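Local coordinates for protein 3' terminal uridylyl transferase (Trypanosoma brucei, PDB 5IDO) that adds uridines from UTP to the 3'-hydroxyl of guide RNAs, ribosomal RNAs and some mRNAs in mitochondrial RNA editing, at residues His433-Val438 against Pro458-Leu463. Numbering follows the deposited sequence.
Sequences HVEDVV and PTRYEL
Glu435 OE2 accepts the backbone N-H of Tyr461, 2.8 Å from Tyr461 N, with the N-H...O angle a fairly straight 166°; the donor stands above the carboxylate plane rather than in it. The other oxygen, Glu435 OE1, forms a salt bridge, met on its syn side 3.1 Å from Arg460 NH1, with the carboxylate and guanidinium planes turned 63° apart. Glutamate suits this place because its carboxylate offers two acceptor oxygens, one for an N-H and one for a cation, on a chain that, extended beyond CG, reaches the other segment. Arg460 instead bends at chi2 (-58°), which helps to fold its guanidinium back toward Glu435. Arginine brings several N-H donors, and its NH1 serves both Glu435 and Ser7 OG in the zinc finger; the side chain of Arg460 lies about 6 Å from that of the zinc ligand Cys8.

Both segments belong to the long loop between helices 427-430 and 481-497, in the Cid1-like poly(A) polymerase region, and the contact joins two parts of this surface loop beside the finger. Tyr461 adds a broad, flat surface: the edge of its ring meets Val434 O, 3.3 Å from Tyr461 CD2, while Glu435 CG approaches Tyr461 CD2 obliquely at 3.8 Å. Beyond this contact the ring stacks with Trp432. Proline fits at 458 because its apolar ring can lie against a flat cation: CG sits over the centre of one guanidinium face of Arg460. On the same ring, Pro458 CB packs 3.7 Å from Asp436 O. Between the backbones a water bridges the segments, accepting from Asp436 N and donating to Thr459 O, both at 2.9 Å.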
loop_
_atom_site.group_PDB
_atom_site.type_symbol
_atom_site.label_atom_id
_atom_site.label_comp_id
_atom_site.label_asym_id
_atom_site.label_seq_id
_atom_site.Cartn_x
_atom_site.Cartn_y
_atom_site.Cartn_z
ATOM N N HIS A 433 -22.844 -3.520 18.300
ATOM C CA HIS A 433 -23.379 -4.680 19.007
ATOM C C HIS A 433 -24.702 -5.127 18.407
ATOM O O HIS A 433 -25.244 -6.171 18.774
ATOM C CB HIS A 433 -23.556 -4.359 20.492
ATOM C CG HIS A 433 -24.535 -3.256 20.759
ATOM N ND1 HIS A 433 -24.381 -1.984 20.249
ATOM C CD2 HIS A 433 -25.677 -3.235 21.484
ATOM C CE1 HIS A 433 -25.389 -1.228 20.647
ATOM N NE2 HIS A 433 -26.190 -1.962 21.399
ATOM N N VAL A 434 -25.221 -4.318 17.488
ATOM C CA VAL A 434 -26.443 -4.642 16.763
ATOM C C VAL A 434 -26.271 -4.364 15.268
ATOM O O VAL A 434 -25.542 -3.450 14.876
ATOM C CB VAL A 434 -27.656 -3.840 17.294
ATOM C CG1 VAL A 434 -27.979 -4.247 18.718
ATOM C CG2 VAL A 434 -27.387 -2.341 17.212
ATOM N N GLU A 435 -26.937 -5.161 14.440
ATOM C CA GLU A 435 -26.908 -4.952 12.998
ATOM C C GLU A 435 -28.241 -4.416 12.489
ATOM O O GLU A 435 -29.294 -4.686 13.069
ATOM C CB GLU A 435 -26.560 -6.253 12.271
ATOM C CG GLU A 435 -25.109 -6.682 12.413
ATOM C CD GLU A 435 -24.803 -7.976 11.677
ATOM O OE1 GLU A 435 -25.702 -8.499 10.981
ATOM O OE2 GLU A 435 -23.662 -8.471 11.796
ATOM N N ASP A 436 -28.186 -3.654 11.402
ATOM C CA ASP A 436 -29.393 -3.159 10.755
ATOM C C ASP A 436 -29.890 -4.190 9.750
ATOM O O ASP A 436 -29.420 -4.239 8.613
ATOM C CB ASP A 436 -29.129 -1.813 10.066
ATOM C CG ASP A 436 -30.409 -1.102 9.645
ATOM O OD1 ASP A 436 -31.334 -1.763 9.123
ATOM O OD2 ASP A 436 -30.492 0.130 9.836
ATOM N N VAL A 437 -30.836 -5.018 10.176
ATOM C CA VAL A 437 -31.420 -6.017 9.294
ATOM C C VAL A 437 -32.743 -5.506 8.731
ATOM O O VAL A 437 -33.592 -5.007 9.470
ATOM C CB VAL A 437 -31.642 -7.354 10.023
ATOM C CG1 VAL A 437 -32.070 -8.429 9.038
ATOM C CG2 VAL A 437 -30.375 -7.774 10.751
ATOM N N VAL A 438 -32.911 -5.616 7.417
ATOM C CA VAL A 438 -34.137 -5.169 6.765
ATOM C C VAL A 438 -34.730 -6.278 5.902
ATOM O O VAL A 438 -34.562 -7.462 6.196
ATOM C CB VAL A 438 -33.897 -3.921 5.889
ATOM C CG1 VAL A 438 -35.154 -3.573 5.103
ATOM C CG2 VAL A 438 -33.453 -2.743 6.746
ATOM N N PRO A 458 -26.085 -6.218 4.423
ATOM C CA PRO A 458 -26.010 -5.205 5.481
ATOM C C PRO A 458 -24.583 -4.905 5.934
ATOM O O PRO A 458 -23.633 -5.533 5.465
ATOM C CB PRO A 458 -26.808 -5.846 6.615
ATOM C CG PRO A 458 -26.535 -7.304 6.454
ATOM C CD PRO A 458 -26.368 -7.558 4.971
ATOM N N THR A 459 -24.444 -3.942 6.839
ATOM C CA THR A 459 -23.167 -3.684 7.485
ATOM C C THR A 459 -22.954 -4.735 8.572
ATOM O O THR A 459 -23.608 -4.703 9.613
ATOM C CB THR A 459 -23.111 -2.268 8.087
ATOM O OG1 THR A 459 -23.281 -1.300 7.046
ATOM C CG2 THR A 459 -21.779 -2.024 8.782
ATOM N N ARG A 460 -22.052 -5.675 8.317
ATOM C CA ARG A 460 -21.847 -6.801 9.226
ATOM C C ARG A 460 -20.946 -6.446 10.399
ATOM O O ARG A 460 -20.006 -5.665 10.261
ATOM C CB ARG A 460 -21.263 -7.996 8.474
ATOM C CG ARG A 460 -22.169 -8.557 7.391
ATOM C CD ARG A 460 -23.509 -8.993 7.966
ATOM N NE ARG A 460 -24.274 -9.796 7.017
ATOM C CZ ARG A 460 -25.396 -10.443 7.317
ATOM N NH1 ARG A 460 -25.893 -10.384 8.546
ATOM N NH2 ARG A 460 -26.022 -11.150 6.387
ATOM N N TYR A 461 -21.239 -7.036 11.554
ATOM C CA TYR A 461 -20.466 -6.793 12.764
ATOM C C TYR A 461 -20.070 -8.108 13.421
ATOM O O TYR A 461 -19.974 -8.203 14.644
ATOM C CB TYR A 461 -21.262 -5.920 13.738
ATOM C CG TYR A 461 -21.464 -4.498 13.255
ATOM C CD1 TYR A 461 -20.413 -3.775 12.701
ATOM C CD2 TYR A 461 -22.710 -3.885 13.339
ATOM C CE1 TYR A 461 -20.594 -2.480 12.250
ATOM C CE2 TYR A 461 -22.899 -2.588 12.891
ATOM C CZ TYR A 461 -21.838 -1.891 12.348
ATOM O OH TYR A 461 -22.021 -0.604 11.901
ATOM N N GLU A 462 -19.840 -9.119 12.592
ATOM C CA GLU A 462 -19.424 -10.431 13.067
ATOM C C GLU A 462 -17.946 -10.420 13.433
ATOM O O GLU A 462 -17.558 -10.808 14.532
ATOM C CB GLU A 462 -19.690 -11.490 11.998
ATOM C CG GLU A 462 -19.695 -12.901 12.526
ATOM C CD GLU A 462 -20.880 -13.166 13.425
ATOM O OE1 GLU A 462 -21.972 -12.627 13.142
ATOM O OE2 GLU A 462 -20.718 -13.903 14.418
ATOM N N LEU A 463 -17.124 -9.998 12.480
ATOM C CA LEU A 463 -15.709 -9.763 12.721
ATOM C C LEU A 463 -15.474 -8.257 12.633
ATOM O O LEU A 463 -15.707 -7.652 11.585
ATOM C CB LEU A 463 -14.835 -10.515 11.708
ATOM C CG LEU A 463 -14.993 -12.035 11.559
ATOM C CD1 LEU A 463 -13.929 -12.616 10.620
ATOM C CD2 LEU A 463 -14.955 -12.738 12.906
HETATM O O HOH W 1 -25.609 -2.807 10.461
#